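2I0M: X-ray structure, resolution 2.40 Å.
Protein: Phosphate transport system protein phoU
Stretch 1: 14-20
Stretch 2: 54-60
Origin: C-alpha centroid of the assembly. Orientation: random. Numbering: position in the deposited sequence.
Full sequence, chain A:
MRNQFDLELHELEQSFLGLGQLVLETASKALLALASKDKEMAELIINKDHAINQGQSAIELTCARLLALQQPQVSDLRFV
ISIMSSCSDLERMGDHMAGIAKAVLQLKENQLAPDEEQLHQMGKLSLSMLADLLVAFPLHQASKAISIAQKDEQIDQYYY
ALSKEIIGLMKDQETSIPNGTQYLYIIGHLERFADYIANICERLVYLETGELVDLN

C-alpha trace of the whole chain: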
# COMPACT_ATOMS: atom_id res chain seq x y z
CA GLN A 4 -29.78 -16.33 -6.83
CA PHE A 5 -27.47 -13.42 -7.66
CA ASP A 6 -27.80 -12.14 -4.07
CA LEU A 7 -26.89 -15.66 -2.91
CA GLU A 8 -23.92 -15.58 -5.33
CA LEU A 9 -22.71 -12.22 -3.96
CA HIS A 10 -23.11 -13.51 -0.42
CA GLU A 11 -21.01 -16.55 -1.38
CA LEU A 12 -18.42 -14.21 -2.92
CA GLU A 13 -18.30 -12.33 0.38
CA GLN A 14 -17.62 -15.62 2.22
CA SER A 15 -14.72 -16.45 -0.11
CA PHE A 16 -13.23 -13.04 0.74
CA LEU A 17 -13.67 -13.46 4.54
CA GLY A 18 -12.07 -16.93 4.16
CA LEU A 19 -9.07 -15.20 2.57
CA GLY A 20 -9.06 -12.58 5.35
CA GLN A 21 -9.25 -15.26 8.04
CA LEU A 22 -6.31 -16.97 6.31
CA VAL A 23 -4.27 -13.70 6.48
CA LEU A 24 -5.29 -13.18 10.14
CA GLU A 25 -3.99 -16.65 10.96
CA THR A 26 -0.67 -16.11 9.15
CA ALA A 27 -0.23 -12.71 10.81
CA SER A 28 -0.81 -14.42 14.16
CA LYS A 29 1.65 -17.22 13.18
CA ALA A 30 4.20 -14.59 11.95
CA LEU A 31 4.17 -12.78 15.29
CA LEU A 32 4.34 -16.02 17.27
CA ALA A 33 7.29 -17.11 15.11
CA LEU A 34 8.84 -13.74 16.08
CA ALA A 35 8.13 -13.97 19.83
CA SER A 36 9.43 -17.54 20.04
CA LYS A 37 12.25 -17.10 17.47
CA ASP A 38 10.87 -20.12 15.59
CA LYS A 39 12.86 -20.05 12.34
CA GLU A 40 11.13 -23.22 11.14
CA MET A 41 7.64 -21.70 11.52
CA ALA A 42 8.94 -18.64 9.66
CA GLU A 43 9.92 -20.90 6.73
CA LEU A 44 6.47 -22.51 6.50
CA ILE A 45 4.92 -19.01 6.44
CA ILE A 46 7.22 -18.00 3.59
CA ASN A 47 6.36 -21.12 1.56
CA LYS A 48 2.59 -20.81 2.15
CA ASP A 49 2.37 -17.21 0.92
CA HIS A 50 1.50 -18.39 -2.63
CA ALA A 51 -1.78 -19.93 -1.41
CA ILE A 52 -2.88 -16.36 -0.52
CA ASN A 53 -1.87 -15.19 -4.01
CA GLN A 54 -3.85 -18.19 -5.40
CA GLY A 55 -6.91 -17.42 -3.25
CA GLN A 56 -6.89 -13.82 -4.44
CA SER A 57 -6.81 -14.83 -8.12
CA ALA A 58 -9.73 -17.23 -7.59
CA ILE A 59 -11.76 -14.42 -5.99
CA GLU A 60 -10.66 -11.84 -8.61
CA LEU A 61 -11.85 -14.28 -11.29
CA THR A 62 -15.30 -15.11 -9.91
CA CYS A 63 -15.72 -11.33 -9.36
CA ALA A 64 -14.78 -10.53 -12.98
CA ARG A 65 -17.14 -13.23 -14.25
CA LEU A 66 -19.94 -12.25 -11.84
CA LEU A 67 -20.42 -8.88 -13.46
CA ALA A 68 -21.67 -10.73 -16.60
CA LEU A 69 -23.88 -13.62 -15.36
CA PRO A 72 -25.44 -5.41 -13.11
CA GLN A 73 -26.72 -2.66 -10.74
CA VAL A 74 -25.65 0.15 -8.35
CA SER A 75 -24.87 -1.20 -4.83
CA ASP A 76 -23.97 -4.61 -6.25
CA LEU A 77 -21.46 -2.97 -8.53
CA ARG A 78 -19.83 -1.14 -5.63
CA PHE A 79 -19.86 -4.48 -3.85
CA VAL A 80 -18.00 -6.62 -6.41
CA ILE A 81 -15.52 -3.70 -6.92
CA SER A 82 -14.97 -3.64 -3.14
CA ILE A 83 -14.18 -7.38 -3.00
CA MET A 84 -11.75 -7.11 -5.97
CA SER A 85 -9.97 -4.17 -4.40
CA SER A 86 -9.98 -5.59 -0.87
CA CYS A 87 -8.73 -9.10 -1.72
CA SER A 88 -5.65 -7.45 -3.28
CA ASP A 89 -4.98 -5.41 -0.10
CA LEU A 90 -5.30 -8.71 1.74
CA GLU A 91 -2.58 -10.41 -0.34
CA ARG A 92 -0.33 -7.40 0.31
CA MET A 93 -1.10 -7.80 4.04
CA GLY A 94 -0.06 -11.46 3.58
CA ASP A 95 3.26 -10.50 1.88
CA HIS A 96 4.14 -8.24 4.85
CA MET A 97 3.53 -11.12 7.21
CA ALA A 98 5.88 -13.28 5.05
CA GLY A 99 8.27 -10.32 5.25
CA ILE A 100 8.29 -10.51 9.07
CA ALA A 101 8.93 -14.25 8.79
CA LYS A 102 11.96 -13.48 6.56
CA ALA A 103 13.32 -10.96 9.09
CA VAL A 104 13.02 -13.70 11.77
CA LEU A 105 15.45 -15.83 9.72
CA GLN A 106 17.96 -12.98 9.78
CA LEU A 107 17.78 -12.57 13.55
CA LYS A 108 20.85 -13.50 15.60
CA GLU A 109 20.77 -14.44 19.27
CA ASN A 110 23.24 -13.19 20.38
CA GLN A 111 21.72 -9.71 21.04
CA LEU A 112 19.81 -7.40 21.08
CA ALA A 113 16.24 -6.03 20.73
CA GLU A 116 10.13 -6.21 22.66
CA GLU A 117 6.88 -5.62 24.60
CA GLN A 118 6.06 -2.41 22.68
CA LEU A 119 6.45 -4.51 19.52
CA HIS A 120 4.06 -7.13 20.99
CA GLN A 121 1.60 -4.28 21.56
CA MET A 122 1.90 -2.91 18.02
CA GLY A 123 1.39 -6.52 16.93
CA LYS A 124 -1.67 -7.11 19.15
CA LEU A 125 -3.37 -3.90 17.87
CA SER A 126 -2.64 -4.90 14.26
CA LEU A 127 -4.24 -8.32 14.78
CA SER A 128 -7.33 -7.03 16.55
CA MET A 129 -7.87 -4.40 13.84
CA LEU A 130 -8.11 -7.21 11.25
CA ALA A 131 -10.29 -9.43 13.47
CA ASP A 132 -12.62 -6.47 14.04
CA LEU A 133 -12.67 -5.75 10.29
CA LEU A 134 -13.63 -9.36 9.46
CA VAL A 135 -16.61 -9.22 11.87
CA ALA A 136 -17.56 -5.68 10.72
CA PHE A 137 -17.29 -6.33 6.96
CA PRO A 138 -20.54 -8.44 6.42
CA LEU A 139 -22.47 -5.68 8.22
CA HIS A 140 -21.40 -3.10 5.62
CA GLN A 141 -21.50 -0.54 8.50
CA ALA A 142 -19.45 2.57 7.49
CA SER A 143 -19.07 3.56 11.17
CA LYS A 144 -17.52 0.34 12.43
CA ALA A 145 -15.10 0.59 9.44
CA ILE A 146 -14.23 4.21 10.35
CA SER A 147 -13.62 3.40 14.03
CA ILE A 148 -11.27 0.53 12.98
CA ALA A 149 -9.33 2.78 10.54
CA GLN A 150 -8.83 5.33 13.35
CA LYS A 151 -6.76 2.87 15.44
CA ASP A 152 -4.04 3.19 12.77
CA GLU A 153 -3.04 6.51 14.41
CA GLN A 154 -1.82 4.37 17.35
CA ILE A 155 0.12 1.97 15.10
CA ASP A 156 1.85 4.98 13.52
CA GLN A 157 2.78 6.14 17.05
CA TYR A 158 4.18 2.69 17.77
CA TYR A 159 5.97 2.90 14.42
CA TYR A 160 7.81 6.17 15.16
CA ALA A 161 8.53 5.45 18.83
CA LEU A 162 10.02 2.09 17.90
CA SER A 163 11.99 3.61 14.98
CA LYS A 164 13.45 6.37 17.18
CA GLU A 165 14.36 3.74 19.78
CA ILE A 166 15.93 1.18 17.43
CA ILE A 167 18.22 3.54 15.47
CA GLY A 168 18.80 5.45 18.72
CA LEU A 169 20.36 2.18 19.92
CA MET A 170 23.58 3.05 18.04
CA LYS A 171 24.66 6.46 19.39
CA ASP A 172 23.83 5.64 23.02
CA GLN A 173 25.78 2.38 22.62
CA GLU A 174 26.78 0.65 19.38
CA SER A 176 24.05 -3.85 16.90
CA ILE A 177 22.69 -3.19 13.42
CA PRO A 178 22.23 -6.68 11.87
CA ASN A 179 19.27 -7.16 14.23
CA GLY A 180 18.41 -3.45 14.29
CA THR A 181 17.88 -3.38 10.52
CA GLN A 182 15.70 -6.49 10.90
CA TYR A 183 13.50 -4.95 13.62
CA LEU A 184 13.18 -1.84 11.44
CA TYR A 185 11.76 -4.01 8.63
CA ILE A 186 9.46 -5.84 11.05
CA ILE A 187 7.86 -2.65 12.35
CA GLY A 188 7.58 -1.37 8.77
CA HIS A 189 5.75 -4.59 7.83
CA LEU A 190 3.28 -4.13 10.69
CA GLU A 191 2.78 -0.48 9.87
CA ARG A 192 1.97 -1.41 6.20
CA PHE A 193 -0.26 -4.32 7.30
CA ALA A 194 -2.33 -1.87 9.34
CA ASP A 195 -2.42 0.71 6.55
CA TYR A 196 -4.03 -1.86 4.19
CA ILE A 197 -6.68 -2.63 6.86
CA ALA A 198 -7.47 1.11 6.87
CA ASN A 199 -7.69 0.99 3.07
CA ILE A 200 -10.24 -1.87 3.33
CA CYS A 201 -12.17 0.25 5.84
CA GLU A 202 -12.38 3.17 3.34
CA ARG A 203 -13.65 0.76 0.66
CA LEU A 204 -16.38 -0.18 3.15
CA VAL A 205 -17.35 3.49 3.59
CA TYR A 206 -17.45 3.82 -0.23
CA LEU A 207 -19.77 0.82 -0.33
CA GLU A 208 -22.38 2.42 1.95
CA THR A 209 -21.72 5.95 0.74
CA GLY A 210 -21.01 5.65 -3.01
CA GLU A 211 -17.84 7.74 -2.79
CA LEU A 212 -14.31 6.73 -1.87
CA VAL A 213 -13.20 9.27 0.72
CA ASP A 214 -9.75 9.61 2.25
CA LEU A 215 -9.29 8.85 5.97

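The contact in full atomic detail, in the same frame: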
# COMPACT_ATOMS: atom_id res chain seq x y z
N GLN A 14 -18.15 -14.59 1.34
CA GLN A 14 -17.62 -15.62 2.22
C GLN A 14 -16.24 -16.08 1.78
O GLN A 14 -15.38 -16.35 2.63
CB GLN A 14 -18.58 -16.81 2.38
CG GLN A 14 -19.78 -16.54 3.30
CD GLN A 14 -19.38 -16.15 4.73
OE1 GLN A 14 -19.79 -15.10 5.24
NE2 GLN A 14 -18.58 -16.99 5.37
N SER A 15 -16.04 -16.18 0.46
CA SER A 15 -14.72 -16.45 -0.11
C SER A 15 -13.69 -15.43 0.37
O SER A 15 -12.59 -15.80 0.77
CB SER A 15 -14.76 -16.42 -1.65
OG SER A 15 -15.47 -17.53 -2.17
N PHE A 16 -14.07 -14.16 0.33
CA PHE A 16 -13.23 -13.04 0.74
C PHE A 16 -12.90 -13.04 2.24
O PHE A 16 -11.75 -12.85 2.63
CB PHE A 16 -13.90 -11.72 0.29
CG PHE A 16 -13.30 -10.49 0.90
CD1 PHE A 16 -13.90 -9.89 2.00
CD2 PHE A 16 -12.11 -9.94 0.39
CE1 PHE A 16 -13.34 -8.78 2.58
CE2 PHE A 16 -11.53 -8.82 0.98
CZ PHE A 16 -12.15 -8.23 2.07
N LEU A 17 -13.90 -13.28 3.09
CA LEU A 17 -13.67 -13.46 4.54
C LEU A 17 -12.76 -14.66 4.86
O LEU A 17 -11.89 -14.56 5.74
CB LEU A 17 -14.99 -13.55 5.33
CG LEU A 17 -15.95 -12.37 5.14
CD1 LEU A 17 -17.22 -12.64 5.90
CD2 LEU A 17 -15.34 -11.07 5.58
N GLY A 18 -12.98 -15.77 4.14
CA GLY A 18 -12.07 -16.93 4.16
C GLY A 18 -10.62 -16.51 3.91
O GLY A 18 -9.74 -16.85 4.69
N LEU A 19 -10.39 -15.74 2.85
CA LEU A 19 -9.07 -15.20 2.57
C LEU A 19 -8.55 -14.35 3.72
O LEU A 19 -7.40 -14.48 4.11
CB LEU A 19 -9.08 -14.35 1.30
CG LEU A 19 -8.01 -14.52 0.22
CD1 LEU A 19 -7.76 -13.20 -0.60
CD2 LEU A 19 -6.68 -15.19 0.70
N GLY A 20 -9.41 -13.47 4.24
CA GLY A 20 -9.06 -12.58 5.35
C GLY A 20 -8.77 -13.31 6.65
O GLY A 20 -7.89 -12.91 7.40
N GLN A 54 -2.88 -17.29 -4.75
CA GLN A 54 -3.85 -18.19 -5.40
C GLN A 54 -5.31 -17.91 -5.04
O GLN A 54 -6.18 -17.91 -5.93
CB GLN A 54 -3.53 -19.66 -5.11
CG GLN A 54 -2.60 -20.30 -6.11
CD GLN A 54 -2.47 -21.81 -5.92
OE1 GLN A 54 -2.34 -22.30 -4.81
NE2 GLN A 54 -2.50 -22.55 -7.03
N GLY A 55 -5.57 -17.69 -3.75
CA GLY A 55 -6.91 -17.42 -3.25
C GLY A 55 -7.46 -16.11 -3.77
O GLY A 55 -8.66 -16.00 -4.05
N GLN A 56 -6.58 -15.12 -3.88
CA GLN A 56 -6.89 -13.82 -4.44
C GLN A 56 -7.27 -13.93 -5.92
O GLN A 56 -8.23 -13.30 -6.36
CB GLN A 56 -5.69 -12.89 -4.26
CG GLN A 56 -5.83 -11.57 -4.98
CD GLN A 56 -4.50 -10.94 -5.31
OE1 GLN A 56 -3.49 -11.62 -5.51
NE2 GLN A 56 -4.49 -9.63 -5.40
N SER A 57 -6.53 -14.73 -6.69
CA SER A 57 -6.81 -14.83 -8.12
C SER A 57 -8.16 -15.51 -8.34
O SER A 57 -8.93 -15.09 -9.20
CB SER A 57 -5.66 -15.52 -8.87
OG SER A 57 -5.96 -16.87 -9.21
N ALA A 58 -8.44 -16.53 -7.54
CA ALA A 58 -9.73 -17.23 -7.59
C ALA A 58 -10.88 -16.26 -7.37
O ALA A 58 -11.83 -16.22 -8.16
CB ALA A 58 -9.77 -18.36 -6.55
N ILE A 59 -10.77 -15.44 -6.32
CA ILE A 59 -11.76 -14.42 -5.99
C ILE A 59 -11.88 -13.36 -7.07
O ILE A 59 -13.00 -13.09 -7.55
CB ILE A 59 -11.45 -13.78 -4.64
CG1 ILE A 59 -11.57 -14.82 -3.52
CG2 ILE A 59 -12.38 -12.58 -4.36
CD1 ILE A 59 -10.82 -14.42 -2.27
N GLU A 60 -10.74 -12.76 -7.45
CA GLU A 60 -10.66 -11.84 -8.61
C GLU A 60 -11.41 -12.35 -9.84
O GLU A 60 -12.08 -11.57 -10.52
CB GLU A 60 -9.20 -11.60 -9.04
CG GLU A 60 -8.43 -10.63 -8.19
CD GLU A 60 -7.04 -10.34 -8.72
OE1 GLU A 60 -6.43 -11.18 -9.44
OE2 GLU A 60 -6.52 -9.25 -8.41

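Glycine can admit a neighbouring helix's side chain where any CB would crowd it, and G55 is a clear case: its CA lies 6.6 Å from L19 CA, and a CB on G55 would point toward the leucine, standing a tight 3.3 Å from L19 CD2. L19 CD1 lies 4.3 Å from G55 C, 4.0 Å from Q56 N and 4.2 Å from Q56 CB. L19 fills this space with chi1 at -133°, between the t and m wells.

The two antiparallel helical segments pack by van der Waals contact, without a hydrogen bond between them. The axes run at 166° and come no nearer than 10.2 Å, and the contact buries just 207 Å² in total. At its centre, L19 CD1 lies 3.7 Å from I59 CD1, an apolar pair. Both side chains leave the backbone toward the opposing helix, and I59 contributes the largest covered area of any residue here. I59 CD1 also rests 3.8 Å from S15 O and 4.1 Å from F16 CA, so the isoleucine packs against backbone as well as side chain. That carbonyl is not left unpaired by its apolar neighbour, because S15 O accepts the helical hydrogen bond from L19 N at 3.0 Å. The F16 side chain leaves its CA sideways to the partner helix and its end leads away, so I59 CD1 meets F16 at the backbone.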